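Local coordinates for protein serine protease inhibitor (Schistosoma haematobium, PDB 3STO) that probably inhibits serine-type endopeptidases, using the serpin fold and its reactive-centre loop, at residues A[210-215]-A[294-299]; A[226-231]-A[369-374]. All coordinates share one frame; numbering follows the deposited sequence.

The two contacts gather around strand 218-236 at one end of the serpin fold, and their centres lie about 18 Å apart. Contact 1 joins strand 208-215 to strand 287-305. It is partly buried, with an apolar Phe-Pro contact at one end and a salt bridge at the other. Contact 2 lies on the surface, farther from the centre of the chain. There strand 218-236 meets the residues that lead into strand 373-376, and no hydrogen bond crosses between the segments. Strands 218-236 and 287-305 are neighbours in the sheet and tie the contacts together. The two also touch directly, where Arg294 CD packs 3.9 Å from Thr226 CG2.

Contact 1. Residues A[210-215]-A[294-299]; sequences EDFYIS and RLPKFT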
loop_
_atom_site.group_PDB
_atom_site.type_symbol
_atom_site.label_atom_id
_atom_site.label_comp_id
_atom_site.label_asym_id
_atom_site.label_seq_id
_atom_site.Cartn_x
_atom_site.Cartn_y
_atom_site.Cartn_z
ATOM N N GLU A 210 -21.452 -2.247 -19.038
ATOM C CA GLU A 210 -20.647 -2.675 -20.164
ATOM C C GLU A 210 -19.967 -4.001 -19.816
ATOM O O GLU A 210 -19.732 -4.290 -18.653
ATOM C CB GLU A 210 -19.639 -1.572 -20.512
ATOM C CG GLU A 210 -18.669 -1.873 -21.662
ATOM C CD GLU A 210 -18.129 -0.601 -22.321
ATOM O OE1 GLU A 210 -18.850 0.422 -22.289
ATOM O OE2 GLU A 210 -17.002 -0.625 -22.878
ATOM N N ASP A 211 -19.662 -4.812 -20.821
ATOM C CA ASP A 211 -18.972 -6.070 -20.584
ATOM C C ASP A 211 -17.519 -5.916 -20.178
ATOM O O ASP A 211 -16.796 -5.096 -20.737
ATOM C CB ASP A 211 -19.074 -6.987 -21.808
ATOM C CG ASP A 211 -20.237 -7.948 -21.700
ATOM O OD1 ASP A 211 -21.165 -7.678 -20.883
ATOM O OD2 ASP A 211 -20.218 -8.968 -22.422
ATOM N N PHE A 212 -17.088 -6.731 -19.225
ATOM C CA PHE A 212 -15.674 -6.767 -18.838
ATOM C C PHE A 212 -15.160 -8.188 -19.048
ATOM O O PHE A 212 -15.735 -9.153 -18.526
ATOM C CB PHE A 212 -15.491 -6.300 -17.382
ATOM C CG PHE A 212 -14.041 -6.171 -16.953
ATOM C CD1 PHE A 212 -13.336 -7.282 -16.494
ATOM C CD2 PHE A 212 -13.399 -4.930 -16.978
ATOM C CE1 PHE A 212 -12.028 -7.169 -16.109
ATOM C CE2 PHE A 212 -12.115 -4.807 -16.592
ATOM C CZ PHE A 212 -11.410 -5.928 -16.144
ATOM N N TYR A 213 -14.097 -8.317 -19.835
ATOM C CA TYR A 213 -13.545 -9.625 -20.118
ATOM C C TYR A 213 -12.562 -10.023 -19.043
ATOM O O TYR A 213 -11.514 -9.388 -18.898
ATOM C CB TYR A 213 -12.843 -9.615 -21.480
ATOM C CG TYR A 213 -12.229 -10.939 -21.928
ATOM C CD1 TYR A 213 -12.951 -11.832 -22.716
ATOM C CD2 TYR A 213 -10.906 -11.269 -21.610
ATOM C CE1 TYR A 213 -12.381 -13.028 -23.163
ATOM C CE2 TYR A 213 -10.323 -12.455 -22.055
ATOM C CZ TYR A 213 -11.073 -13.331 -22.833
ATOM O OH TYR A 213 -10.520 -14.510 -23.283
ATOM N N ILE A 214 -12.899 -11.066 -18.294
ATOM C CA ILE A 214 -11.997 -11.642 -17.279
ATOM C C ILE A 214 -11.099 -12.744 -17.872
ATOM O O ILE A 214 -9.902 -12.719 -17.713
ATOM C CB ILE A 214 -12.795 -12.223 -16.128
ATOM C CG1 ILE A 214 -13.677 -11.143 -15.500
ATOM C CG2 ILE A 214 -11.875 -12.838 -15.120
ATOM C CD1 ILE A 214 -14.468 -11.633 -14.304
ATOM N N SER A 215 -11.707 -13.692 -18.575
ATOM C CA SER A 215 -11.007 -14.774 -19.243
ATOM C C SER A 215 -11.975 -15.370 -20.278
ATOM O O SER A 215 -13.131 -14.973 -20.325
ATOM C CB SER A 215 -10.612 -15.849 -18.215
ATOM O OG SER A 215 -11.754 -16.414 -17.586
ATOM N N ARG A 294 -12.437 4.716 -20.806
ATOM C CA ARG A 294 -13.488 3.998 -20.086
ATOM C C ARG A 294 -12.877 3.198 -18.984
ATOM O O ARG A 294 -11.885 2.503 -19.177
ATOM C CB ARG A 294 -14.263 3.066 -21.001
ATOM C CG ARG A 294 -14.758 3.720 -22.262
ATOM C CD ARG A 294 -15.856 2.890 -22.844
ATOM N NE ARG A 294 -16.187 3.334 -24.175
ATOM C CZ ARG A 294 -16.314 2.511 -25.198
ATOM N NH1 ARG A 294 -16.133 1.211 -25.014
ATOM N NH2 ARG A 294 -16.629 2.983 -26.388
ATOM N N LEU A 295 -13.514 3.258 -17.834
ATOM C CA LEU A 295 -12.917 2.755 -16.628
ATOM C C LEU A 295 -14.044 2.252 -15.738
ATOM O O LEU A 295 -14.961 2.995 -15.411
ATOM C CB LEU A 295 -12.102 3.881 -15.931
ATOM C CG LEU A 295 -11.348 3.574 -14.630
ATOM C CD1 LEU A 295 -10.242 2.531 -14.886
ATOM C CD2 LEU A 295 -10.750 4.833 -13.939
ATOM N N PRO A 296 -13.952 0.984 -15.311
ATOM C CA PRO A 296 -14.916 0.432 -14.351
ATOM C C PRO A 296 -14.907 1.179 -12.991
ATOM O O PRO A 296 -13.860 1.608 -12.492
ATOM C CB PRO A 296 -14.422 -1.022 -14.169
ATOM C CG PRO A 296 -13.465 -1.255 -15.273
ATOM C CD PRO A 296 -12.865 0.035 -15.618
ATOM N N LYS A 297 -16.075 1.334 -12.389
ATOM C CA LYS A 297 -16.110 1.737 -11.009
ATOM C C LYS A 297 -16.047 0.448 -10.180
ATOM O O LYS A 297 -16.683 -0.538 -10.500
ATOM C CB LYS A 297 -17.342 2.567 -10.690
ATOM C CG LYS A 297 -18.588 1.812 -10.614
ATOM C CD LYS A 297 -19.767 2.779 -10.535
ATOM C CE LYS A 297 -19.553 3.839 -9.469
ATOM N NZ LYS A 297 -20.826 4.607 -9.207
ATOM N N PHE A 298 -15.212 0.441 -9.150
ATOM C CA PHE A 298 -15.031 -0.755 -8.342
ATOM C C PHE A 298 -14.485 -0.422 -6.969
ATOM O O PHE A 298 -13.993 0.700 -6.697
ATOM C CB PHE A 298 -14.082 -1.744 -9.028
ATOM C CG PHE A 298 -12.691 -1.212 -9.237
ATOM C CD1 PHE A 298 -12.397 -0.411 -10.331
ATOM C CD2 PHE A 298 -11.682 -1.499 -8.335
ATOM C CE1 PHE A 298 -11.106 0.083 -10.517
ATOM C CE2 PHE A 298 -10.383 -0.993 -8.512
ATOM C CZ PHE A 298 -10.104 -0.204 -9.603
ATOM N N THR A 299 -14.575 -1.407 -6.091
ATOM C CA THR A 299 -13.837 -1.293 -4.859
ATOM C C THR A 299 -13.223 -2.608 -4.453
ATOM O O THR A 299 -13.929 -3.608 -4.336
ATOM C CB THR A 299 -14.661 -0.629 -3.729
ATOM O OG1 THR A 299 -14.444 -1.323 -2.500
ATOM C CG2 THR A 299 -16.117 -0.591 -4.059
#
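This contact belongs to beta-sheet C of the serpin fold, near where strand 287-305 passes on toward strand 339-348 of sheet A, and it joins Glu210 and Phe212 to Arg294 and Pro296. At the polar end, Glu210 and Arg294 form a salt bridge. Arg294 NH1 lies 2.9 Å from Glu210 OE2. The hydrogen bond within it is weak, since the N-H...O angle is only 128°. The carboxylate and guanidinium planes stand 75° apart, so the groups do not pair flat. Glu210 reaches this point on an extended chain, with CG anti to the backbone N (chi1 178°). Its other oxygen, OE1, makes a salt bridge with Arg208. The carboxylate is shared by two arginines whose charged groups lie close to each other, which would probably keep it ionised. At the buried end, Phe212 sends CE2 to within 4.0 Å of Pro296 CG. CD2 of the same ring is almost as near, and the two side chains cross at about a right angle. Strand 218-236 lies between the two strands and pairs antiparallel with both, so they meet only through side chains. Val222 touches Phe212, Pro402 touches it from a loop, and Val377 packs on Pro296.

Contact 2. Residues A[226-231]-A[369-374]; sequences TQEGVM and IIPEVD
Glu228 turns its carboxylate to the chain around Ile369 and Pro371, and OE2 accepts a weak hydrogen bond from Ser367 N. Ser367 lies just before the 369-374 segment. The second oxygen, OE1, meets the segment itself. Glu228 OE1 stands 3.1 Å from Ile369 O. Both atoms are acceptors, so this is not a hydrogen bond as modelled. Glu228 OE1 also lies 4.0 Å from Pro371 CD, at the nitrogen end of the proline ring. The glutamate gets there on a bent chain. Its CG is anti to the carbonyl carbon (chi1 -40°), and chi2 turns the carboxylate off the line of the chain. The isoleucine side chain covers the strand more loosely. Ile369 CD1 comes only to 4.5 Å from Glu228 O. The nearest CA pair is Glu228 and Pro371, 6.7 Å apart. Residues 369-372 are a loop that runs into strand 373-376, and in serpins the reactive-centre loop returns to the body here. Strand 287-305 lies between the segments, with backbone hydrogen bonds joining Leu293 and Val291 to Gln227 and Gly229, and Thr290 and Ser292 to Val373. Pro371 packs on Ser292. The two acceptors would probably repel each other, so OE1 gains no bond from Ile369 O and its placement is doubtful. With one weak hydrogen bond and none across the segments, the carboxylate is probably held lightly.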
loop_
_atom_site.group_PDB
_atom_site.type_symbol
_atom_site.label_atom_id
_atom_site.label_comp_id
_atom_site.label_asym_id
_atom_site.label_seq_id
_atom_site.Cartn_x
_atom_site.Cartn_y
_atom_site.Cartn_z
ATOM N N THR A 226 -16.961 6.798 -18.160
ATOM C CA THR A 226 -16.472 7.190 -19.472
ATOM C C THR A 226 -16.171 8.675 -19.438
ATOM O O THR A 226 -16.850 9.431 -18.763
ATOM C CB THR A 226 -17.510 6.876 -20.616
ATOM O OG1 THR A 226 -18.688 7.599 -20.357
ATOM C CG2 THR A 226 -17.925 5.400 -20.645
ATOM N N GLN A 227 -15.145 9.081 -20.172
ATOM C CA GLN A 227 -14.817 10.477 -20.305
ATOM C C GLN A 227 -13.829 10.716 -21.455
ATOM O O GLN A 227 -13.023 9.834 -21.834
ATOM C CB GLN A 227 -14.337 11.029 -18.949
ATOM C CG GLN A 227 -13.124 11.935 -18.947
ATOM C CD GLN A 227 -12.559 12.138 -17.524
ATOM O OE1 GLN A 227 -11.491 11.623 -17.201
ATOM N NE2 GLN A 227 -13.280 12.884 -16.681
ATOM N N GLU A 228 -13.938 11.891 -22.068
ATOM C CA GLU A 228 -12.944 12.267 -23.047
ATOM C C GLU A 228 -12.228 13.452 -22.471
ATOM O O GLU A 228 -12.846 14.330 -21.886
ATOM C CB GLU A 228 -13.573 12.578 -24.382
ATOM C CG GLU A 228 -14.696 11.634 -24.763
ATOM C CD GLU A 228 -15.761 12.336 -25.604
ATOM O OE1 GLU A 228 -15.478 12.637 -26.794
ATOM O OE2 GLU A 228 -16.867 12.607 -25.062
ATOM N N GLY A 229 -10.916 13.451 -22.591
ATOM C CA GLY A 229 -10.122 14.395 -21.841
ATOM C C GLY A 229 -8.657 14.418 -22.200
ATOM O O GLY A 229 -8.162 13.600 -22.976
ATOM N N VAL A 230 -7.968 15.401 -21.645
ATOM C CA VAL A 230 -6.558 15.528 -21.866
ATOM C C VAL A 230 -5.921 14.759 -20.737
ATOM O O VAL A 230 -6.315 14.905 -19.580
ATOM C CB VAL A 230 -6.138 17.003 -21.831
ATOM C CG1 VAL A 230 -4.620 17.137 -21.901
ATOM C CG2 VAL A 230 -6.769 17.701 -22.993
HETATM N N MSE A 231 -4.976 13.890 -21.071
HETATM C CA MSE A 231 -4.197 13.246 -20.023
HETATM C C MSE A 231 -2.898 12.708 -20.569
HETATM O O MSE A 231 -2.696 12.658 -21.782
HETATM C CB MSE A 231 -5.009 12.183 -19.263
HETATM C CG MSE A 231 -5.637 11.071 -20.101
HETATM SE SE MSE A 231 -7.058 9.992 -19.133
HETATM C CE MSE A 231 -8.699 10.923 -19.794
ATOM N N ILE A 369 -14.730 17.219 -28.185
ATOM C CA ILE A 369 -13.453 16.608 -28.556
ATOM C C ILE A 369 -13.583 15.303 -29.332
ATOM O O ILE A 369 -14.465 14.473 -29.070
ATOM C CB ILE A 369 -12.627 16.314 -27.299
ATOM C CG1 ILE A 369 -12.424 17.596 -26.502
ATOM C CG2 ILE A 369 -11.298 15.686 -27.650
ATOM C CD1 ILE A 369 -11.878 17.338 -25.115
ATOM N N ILE A 370 -12.673 15.124 -30.280
ATOM C CA ILE A 370 -12.505 13.844 -30.946
ATOM C C ILE A 370 -11.136 13.246 -30.566
ATOM O O ILE A 370 -10.114 13.588 -31.153
ATOM C CB ILE A 370 -12.621 14.005 -32.460
ATOM C CG1 ILE A 370 -12.191 12.713 -33.162
ATOM C CG2 ILE A 370 -11.806 15.201 -32.908
ATOM C CD1 ILE A 370 -12.366 12.734 -34.665
ATOM N N PRO A 371 -11.118 12.343 -29.578
ATOM C CA PRO A 371 -9.835 11.931 -28.983
ATOM C C PRO A 371 -8.910 11.200 -29.958
ATOM O O PRO A 371 -9.385 10.450 -30.804
ATOM C CB PRO A 371 -10.265 11.002 -27.843
ATOM C CG PRO A 371 -11.631 10.483 -28.292
ATOM C CD PRO A 371 -12.267 11.657 -28.960
ATOM N N GLU A 372 -7.601 11.421 -29.846
ATOM C CA GLU A 372 -6.643 10.668 -30.671
ATOM C C GLU A 372 -6.505 9.194 -30.258
ATOM O O GLU A 372 -6.091 8.382 -31.056
ATOM C CB GLU A 372 -5.255 11.320 -30.647
ATOM C CG GLU A 372 -5.279 12.786 -30.224
ATOM C CD GLU A 372 -3.953 13.263 -29.618
ATOM O OE1 GLU A 372 -2.882 12.777 -30.039
ATOM O OE2 GLU A 372 -3.978 14.129 -28.717
ATOM N N VAL A 373 -6.838 8.864 -29.010
ATOM C CA VAL A 373 -6.561 7.536 -28.455
ATOM C C VAL A 373 -7.758 6.938 -27.714
ATOM O O VAL A 373 -8.448 7.639 -26.960
ATOM C CB VAL A 373 -5.339 7.629 -27.496
ATOM C CG1 VAL A 373 -5.613 6.998 -26.187
ATOM C CG2 VAL A 373 -4.099 7.073 -28.156
ATOM N N ASP A 374 -8.029 5.652 -27.926
ATOM C CA ASP A 374 -9.012 4.982 -27.067
ATOM C C ASP A 374 -8.285 4.307 -25.932
ATOM O O ASP A 374 -7.246 3.695 -26.139
ATOM C CB ASP A 374 -9.820 3.942 -27.817
ATOM C CG ASP A 374 -10.847 4.564 -28.706
ATOM O OD1 ASP A 374 -11.067 5.784 -28.561
ATOM O OD2 ASP A 374 -11.433 3.847 -29.548
#